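PDB 2C2I: RV0130 from Mycobacterium tuberculosis, which probably catalyses, as a homodimer, the reversible hydration of (2E)-enoyl-CoA to (3R)-3-hydroxyacyl-CoA in lipid metabolism. Local coordinates for residues Ala8-Ala13 / Val123-Ser128; Pro71-Gln76 / Val106-Ser111; Val24-Glu29 / Leu67-Arg72. All coordinates share one frame; numbering follows the deposited sequence.

Contact 1 of 3, residues Ala8-Ala13 / Val123-Ser128; sequences ADLAAA and VQATVS
Leu10 of helix 7-12 drops onto strand 122-133 between Val123 and Ala125. CB leaves the helix toward the strand but is still 5.4 Å from the nearer methyl of Val123, CG2. With CG anti to the backbone N (chi1 -173°), the fork is placed so that one branch can reach the strand; CG itself lies 5.0 Å from Ala125 CB. At the fork the branches divide. CD1 turns aside from the strand and stays 5.4 Å from Ala125 CB, whereas CD2 descends and makes both contacts, 4.2 Å from Val123 CG2 and 4.2 Å from Ala125 CB. A single methyl thus rests astride two residues spaced one apart on the strand, whose side chains emerge on the same face. The fit is easy rather than tight, and no hydrogen bond crosses it. Phe4, Leu112 and Tyr149 also border Leu10. Gln124, between the two, points away from the helix and bonds through OE1 to Arg148 NE; by similarity both contribute to the substrate site of the partner subunit. This is plain apolar packing of the N-terminal helix on the antiparallel sheet of a hotdog fold.

Contact 2 of 3, residues Pro71-Gln76 / Val106-Ser111; sequences PRLQHQ and VRATSS
Leu73 and Gln74, consecutive residues of helix 70-75, meet Ala108 and Ser110 of strand 105-119, and the pairing belongs to the core of the hotdog fold, where an antiparallel sheet wraps a central helical segment. The closest apolar touch is Leu73 CD1 on Ala108 CB at 3.8 Å. Leu73 CB is nearly as near, 4.0 Å from that same Ala108 CB, so the leucine lies along the alanine methyl with its root and one branch tip. A fully extended second torsion (chi2 -180°) sets CD1 at the far end of the chain. With only a methyl on Ala108, Leu73 CA and Ala108 CA are 6.4 Å apart; one residue on along the helix and two along the strand, Gln74 CA and Ser110 CA stand 7.4 Å apart.

There the contact turns polar. Gln74 sets off alongside the strand rather than at it, its CG anti to its own carbonyl carbon (chi1 -69°), and the extended chain then brings NE2 near the serine hydroxyl. Gln74 and Ser110 do not bond directly: both hydrogen-bond to Thr129 OG1 on the neighbouring strand 122-133, which gathers the buried amide and hydroxyl around one oxygen. Met77 packs on both Ala108 and Ser110. Arg107 leaves the other face of the sheet, and its NE forms a salt bridge with Glu132 OE2. In the first turn of the helix, Pro71 and Arg72 pack against Phe64 and Thr38 of the second subunit. Within the helix, His75 N bonds back to Pro71 O at 2.9 Å, in the turn that carries Leu73 and Gln74. The serine oxygen sits beside the glutamine chain as well as its amide: Ser110 OG is 3.7 Å from Gln74 CG and 3.6 Å from Gln74 NE2.

Contact 3 of 3, residues Val24-Glu29 / Leu67-Arg72; sequences VTITQE and LALLPR
Val24 lies under the flat guanidinium of Arg72, its CG1 methyl over the centre of the group and 3.9 Å from the plane. The two side chains come from opposite directions, and the valine spreads across the face: CG1 is 4.0 Å from Arg72 CZ, while CB is 3.9 Å from Arg72 NH1. Arg72 reaches the valine because its CG stands anti to the backbone N (chi1 170°) and the chain stays extended as far as NE. At the edge of the guanidinium, in its plane, a water takes a hydrogen bond from Arg72 NH1 at 3.0 Å and gives one to Thr25 O at 2.6 Å, tying the arginine to the end of strand 17-25. A second patch is wholly apolar: Ile26 CD1 and Leu69 CD1 meet tip to tip at 3.5 Å, a tight approach for two methyls, with Val106 beside both residues. Thr38 of the second subunit packs on Leu69 and Arg72. Ile26 comes within about 4 Å, side chain to side chain, of Ala61, a substrate-binding residue by similarity. The contact joins the end of strand 17-25 and the loop after it to the central helical segment of the hotdog fold, beside the probable substrate pocket.

Contacts 2 and 3 are close neighbours, their centres 10 Å apart. They share Pro71 and Arg72, and Leu73 CD2 packs on Val24 CG1 at 3.6 Å, while Val106 N lies 2.9 Å from Val24 O, a probable hydrogen bond between adjacent strands. Contact 1 is further along the same sheet, its centre 15 Å from that of contact 2 and 24 Å from that of contact 3; Ser128 O and Ser111 N, 2.9 Å apart, probably bond it to contact 2. Contact 3 lies near the probable active site: the side chain of Ile26 is about 9 Å from that of His45, important for catalysis by similarity.

Contact 1 of 3, residues Ala8-Ala13 / Val123-Ser128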
# COMPACT_ATOMS: atom_id res chain seq x y z
N ALA A 8 -20.63 -8.01 -15.95
CA ALA A 8 -20.85 -9.36 -16.52
C ALA A 8 -19.75 -9.70 -17.53
O ALA A 8 -19.29 -10.86 -17.65
CB ALA A 8 -22.21 -9.42 -17.18
N ASP A 9 -19.28 -8.69 -18.25
CA ASP A 9 -18.28 -8.94 -19.29
C ASP A 9 -16.94 -9.16 -18.62
O ASP A 9 -16.13 -9.94 -19.10
CB ASP A 9 -18.22 -7.80 -20.29
CG ASP A 9 -19.45 -7.75 -21.20
OD1 ASP A 9 -20.34 -8.62 -21.04
OD2 ASP A 9 -19.50 -6.86 -22.07
N LEU A 10 -16.73 -8.46 -17.51
CA LEU A 10 -15.55 -8.67 -16.68
C LEU A 10 -15.51 -10.12 -16.15
O LEU A 10 -14.49 -10.83 -16.28
CB LEU A 10 -15.55 -7.65 -15.53
CG LEU A 10 -14.30 -7.60 -14.65
CD1 LEU A 10 -13.10 -7.09 -15.43
CD2 LEU A 10 -14.55 -6.80 -13.38
N ALA A 11 -16.62 -10.57 -15.57
CA ALA A 11 -16.75 -11.94 -15.07
C ALA A 11 -16.42 -12.99 -16.14
O ALA A 11 -15.74 -13.98 -15.86
CB ALA A 11 -18.14 -12.17 -14.51
N ALA A 12 -16.86 -12.75 -17.38
CA ALA A 12 -16.60 -13.69 -18.48
C ALA A 12 -15.12 -13.78 -18.87
O ALA A 12 -14.71 -14.74 -19.55
CB ALA A 12 -17.44 -13.32 -19.69
N ALA A 13 -14.34 -12.78 -18.46
CA ALA A 13 -12.92 -12.70 -18.79
C ALA A 13 -12.01 -13.22 -17.67
O ALA A 13 -10.77 -13.12 -17.77
CB ALA A 13 -12.54 -11.26 -19.16
N VAL A 123 -19.36 -5.93 -8.11
CA VAL A 123 -18.55 -7.15 -8.26
C VAL A 123 -17.14 -6.91 -7.72
O VAL A 123 -16.69 -5.78 -7.64
CB VAL A 123 -18.51 -7.67 -9.71
CG1 VAL A 123 -19.94 -7.78 -10.30
CG2 VAL A 123 -17.64 -6.80 -10.59
N GLN A 124 -16.48 -7.99 -7.33
CA GLN A 124 -15.15 -7.91 -6.75
C GLN A 124 -14.21 -8.71 -7.63
O GLN A 124 -14.42 -9.90 -7.80
CB GLN A 124 -15.22 -8.57 -5.38
CG GLN A 124 -14.06 -8.34 -4.50
CD GLN A 124 -14.54 -8.26 -3.06
OE1 GLN A 124 -14.99 -7.21 -2.60
NE2 GLN A 124 -14.46 -9.37 -2.36
N ALA A 125 -13.19 -8.04 -8.16
CA ALA A 125 -12.23 -8.68 -9.05
C ALA A 125 -10.92 -8.93 -8.30
O ALA A 125 -10.39 -8.02 -7.67
CB ALA A 125 -11.97 -7.81 -10.23
N THR A 126 -10.40 -10.15 -8.39
CA THR A 126 -9.10 -10.46 -7.85
C THR A 126 -8.12 -10.43 -9.03
O THR A 126 -8.32 -11.09 -10.04
CB THR A 126 -9.12 -11.81 -7.14
OG1 THR A 126 -10.09 -11.74 -6.08
CG2 THR A 126 -7.74 -12.19 -6.56
N VAL A 127 -7.05 -9.64 -8.87
CA VAL A 127 -6.14 -9.31 -9.97
C VAL A 127 -4.71 -9.68 -9.55
O VAL A 127 -4.31 -9.40 -8.42
CB VAL A 127 -6.22 -7.81 -10.32
CG1 VAL A 127 -5.24 -7.47 -11.46
CG2 VAL A 127 -7.66 -7.38 -10.72
N SER A 128 -3.95 -10.30 -10.46
CA SER A 128 -2.52 -10.54 -10.27
C SER A 128 -1.73 -9.51 -11.05
O SER A 128 -2.03 -9.28 -12.22
CB SER A 128 -2.15 -11.93 -10.76
OG SER A 128 -2.53 -12.09 -12.12

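Contact 2 of 3, residues Pro71-Gln76 / Val106-Ser111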
# COMPACT_ATOMS: atom_id res chain seq x y z
N PRO A 71 -3.53 1.09 -9.13
CA PRO A 71 -4.66 1.76 -9.79
C PRO A 71 -4.30 2.56 -11.06
O PRO A 71 -4.94 2.38 -12.10
CB PRO A 71 -5.23 2.66 -8.68
CG PRO A 71 -4.87 1.89 -7.38
CD PRO A 71 -3.48 1.39 -7.68
N ARG A 72 -3.29 3.43 -10.99
CA ARG A 72 -2.89 4.20 -12.19
C ARG A 72 -2.51 3.27 -13.34
O ARG A 72 -2.91 3.48 -14.48
CB ARG A 72 -1.70 5.13 -11.88
CG ARG A 72 -1.09 5.78 -13.11
CD ARG A 72 0.08 6.68 -12.74
NE ARG A 72 0.53 7.43 -13.90
CZ ARG A 72 1.72 8.02 -14.00
NH1 ARG A 72 2.58 7.95 -12.99
NH2 ARG A 72 2.04 8.67 -15.11
N LEU A 73 -1.70 2.26 -13.03
CA LEU A 73 -1.15 1.39 -14.07
C LEU A 73 -2.24 0.51 -14.70
O LEU A 73 -2.28 0.31 -15.93
CB LEU A 73 0.03 0.60 -13.52
CG LEU A 73 1.24 1.42 -13.01
CD1 LEU A 73 2.35 0.52 -12.50
CD2 LEU A 73 1.80 2.34 -14.07
N GLN A 74 -3.14 0.00 -13.86
CA GLN A 74 -4.29 -0.80 -14.32
C GLN A 74 -5.29 0.05 -15.13
O GLN A 74 -5.87 -0.44 -16.08
CB GLN A 74 -4.95 -1.52 -13.15
CG GLN A 74 -4.05 -2.63 -12.58
CD GLN A 74 -4.50 -3.15 -11.22
OE1 GLN A 74 -5.49 -2.70 -10.67
NE2 GLN A 74 -3.73 -4.09 -10.68
N HIS A 75 -5.42 1.33 -14.79
CA HIS A 75 -6.29 2.25 -15.55
C HIS A 75 -5.79 2.43 -17.00
O HIS A 75 -6.60 2.64 -17.91
CB HIS A 75 -6.39 3.61 -14.83
CG HIS A 75 -7.35 4.57 -15.46
ND1 HIS A 75 -8.71 4.54 -15.21
CD2 HIS A 75 -7.15 5.60 -16.31
CE1 HIS A 75 -9.30 5.51 -15.88
NE2 HIS A 75 -8.39 6.17 -16.56
N GLN A 76 -4.48 2.32 -17.20
CA GLN A 76 -3.86 2.33 -18.52
C GLN A 76 -4.18 1.06 -19.31
O GLN A 76 -4.09 1.05 -20.55
CB GLN A 76 -2.33 2.48 -18.42
CG GLN A 76 -1.85 3.87 -17.98
CD GLN A 76 -0.34 3.99 -17.92
OE1 GLN A 76 0.39 3.07 -18.29
NE2 GLN A 76 0.13 5.13 -17.46
N VAL A 106 9.10 2.03 -14.37
CA VAL A 106 8.38 0.83 -13.99
C VAL A 106 7.20 0.58 -14.96
O VAL A 106 6.65 1.50 -15.56
CB VAL A 106 7.85 0.92 -12.52
CG1 VAL A 106 9.01 1.05 -11.54
CG2 VAL A 106 6.88 2.10 -12.38
N ARG A 107 6.79 -0.67 -15.09
CA ARG A 107 5.68 -1.05 -15.96
C ARG A 107 5.03 -2.29 -15.37
O ARG A 107 5.70 -3.16 -14.82
CB ARG A 107 6.21 -1.33 -17.38
CG ARG A 107 5.22 -1.89 -18.34
CD ARG A 107 5.80 -1.86 -19.75
NE ARG A 107 6.75 -2.95 -19.97
CZ ARG A 107 7.24 -3.26 -21.17
NH1 ARG A 107 6.86 -2.55 -22.23
NH2 ARG A 107 8.08 -4.27 -21.32
N ALA A 108 3.71 -2.39 -15.52
CA ALA A 108 2.98 -3.49 -14.92
C ALA A 108 2.28 -4.35 -15.98
O ALA A 108 1.89 -3.84 -17.03
CB ALA A 108 1.94 -2.95 -13.88
N THR A 109 2.14 -5.65 -15.67
CA THR A 109 1.30 -6.59 -16.42
C THR A 109 0.29 -7.16 -15.43
O THR A 109 0.69 -7.57 -14.36
CB THR A 109 2.16 -7.76 -16.92
OG1 THR A 109 3.22 -7.22 -17.73
CG2 THR A 109 1.30 -8.72 -17.74
N SER A 110 -1.00 -7.19 -15.78
CA SER A 110 -2.00 -7.78 -14.88
C SER A 110 -2.86 -8.85 -15.56
O SER A 110 -3.11 -8.80 -16.78
CB SER A 110 -2.92 -6.69 -14.32
OG SER A 110 -2.20 -5.75 -13.52
N SER A 111 -3.36 -9.79 -14.75
CA SER A 111 -4.30 -10.82 -15.22
C SER A 111 -5.46 -10.89 -14.27
O SER A 111 -5.31 -10.62 -13.07
CB SER A 111 -3.61 -12.19 -15.22
OG SER A 111 -2.42 -12.13 -15.98

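Contact 3 of 3, residues Val24-Glu29 / Leu67-Arg72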
# COMPACT_ATOMS: atom_id res chain seq x y z
N VAL A 24 6.30 4.19 -16.70
CA VAL A 24 6.15 5.44 -15.95
C VAL A 24 7.43 5.67 -15.17
O VAL A 24 8.02 4.73 -14.64
CB VAL A 24 4.88 5.49 -15.02
CG1 VAL A 24 3.62 5.00 -15.74
CG2 VAL A 24 5.09 4.74 -13.72
N THR A 25 7.87 6.93 -15.13
CA THR A 25 9.10 7.28 -14.42
C THR A 25 8.76 7.69 -12.99
O THR A 25 7.90 8.55 -12.78
CB THR A 25 9.87 8.40 -15.15
OG1 THR A 25 10.24 7.94 -16.46
CG2 THR A 25 11.14 8.82 -14.37
N ILE A 26 9.42 7.06 -12.02
CA ILE A 26 9.22 7.39 -10.60
C ILE A 26 10.24 8.46 -10.19
O ILE A 26 11.44 8.20 -10.18
CB ILE A 26 9.30 6.13 -9.70
CG1 ILE A 26 8.22 5.09 -10.09
CG2 ILE A 26 9.18 6.47 -8.21
CD1 ILE A 26 6.83 5.69 -10.42
N THR A 27 9.74 9.65 -9.87
CA THR A 27 10.62 10.80 -9.58
C THR A 27 10.85 11.04 -8.09
O THR A 27 10.09 10.56 -7.26
CB THR A 27 10.07 12.11 -10.18
OG1 THR A 27 8.84 12.48 -9.56
CG2 THR A 27 9.89 11.97 -11.70
N GLN A 28 11.89 11.80 -7.77
CA GLN A 28 12.15 12.17 -6.38
C GLN A 28 11.00 13.03 -5.83
O GLN A 28 10.61 12.88 -4.67
CB GLN A 28 13.50 12.89 -6.24
CG GLN A 28 13.88 13.13 -4.79
CD GLN A 28 14.14 11.84 -4.02
OE1 GLN A 28 15.04 11.08 -4.35
NE2 GLN A 28 13.35 11.62 -2.96
N GLU A 29 10.45 13.90 -6.67
CA GLU A 29 9.30 14.73 -6.29
C GLU A 29 8.13 13.87 -5.82
O GLU A 29 7.48 14.19 -4.84
CB GLU A 29 8.89 15.67 -7.44
CG GLU A 29 7.38 15.87 -7.62
CD GLU A 29 6.83 17.25 -7.25
OE1 GLU A 29 5.91 17.70 -7.97
OE2 GLU A 29 7.27 17.88 -6.25
N LEU A 67 3.48 -0.30 -4.75
CA LEU A 67 2.23 -1.07 -4.63
C LEU A 67 1.04 -0.19 -4.99
O LEU A 67 0.15 -0.61 -5.71
CB LEU A 67 2.07 -1.64 -3.20
CG LEU A 67 0.73 -2.35 -2.92
CD1 LEU A 67 0.56 -3.58 -3.80
CD2 LEU A 67 0.64 -2.72 -1.44
N ALA A 68 1.03 1.05 -4.47
CA ALA A 68 -0.05 2.02 -4.69
C ALA A 68 -0.10 2.59 -6.12
O ALA A 68 -1.04 3.32 -6.46
CB ALA A 68 0.05 3.16 -3.65
N LEU A 69 0.91 2.28 -6.94
CA LEU A 69 0.80 2.58 -8.37
C LEU A 69 -0.17 1.64 -9.13
O LEU A 69 -0.49 1.90 -10.29
CB LEU A 69 2.18 2.57 -9.05
CG LEU A 69 3.27 3.50 -8.54
CD1 LEU A 69 4.59 3.22 -9.28
CD2 LEU A 69 2.86 4.97 -8.70
N LEU A 70 -0.67 0.59 -8.48
CA LEU A 70 -1.54 -0.37 -9.18
C LEU A 70 -2.76 0.25 -9.85
O LEU A 70 -3.04 -0.05 -11.03
CB LEU A 70 -1.92 -1.56 -8.27
CG LEU A 70 -1.14 -2.85 -8.48
CD1 LEU A 70 0.39 -2.59 -8.43
CD2 LEU A 70 -1.61 -3.90 -7.44
N PRO A 71 -3.53 1.09 -9.13
CA PRO A 71 -4.66 1.76 -9.79
C PRO A 71 -4.30 2.56 -11.06
O PRO A 71 -4.94 2.38 -12.10
CB PRO A 71 -5.23 2.66 -8.68
CG PRO A 71 -4.87 1.89 -7.38
CD PRO A 71 -3.48 1.39 -7.68
N ARG A 72 -3.29 3.43 -10.99
CA ARG A 72 -2.89 4.20 -12.19
C ARG A 72 -2.51 3.27 -13.34
O ARG A 72 -2.91 3.48 -14.48
CB ARG A 72 -1.70 5.13 -11.88
CG ARG A 72 -1.09 5.78 -13.11
CD ARG A 72 0.08 6.68 -12.74
NE ARG A 72 0.53 7.43 -13.90
CZ ARG A 72 1.72 8.02 -14.00
NH1 ARG A 72 2.58 7.95 -12.99
NH2 ARG A 72 2.04 8.67 -15.11
O HOH W 1 5.39 8.81 -12.30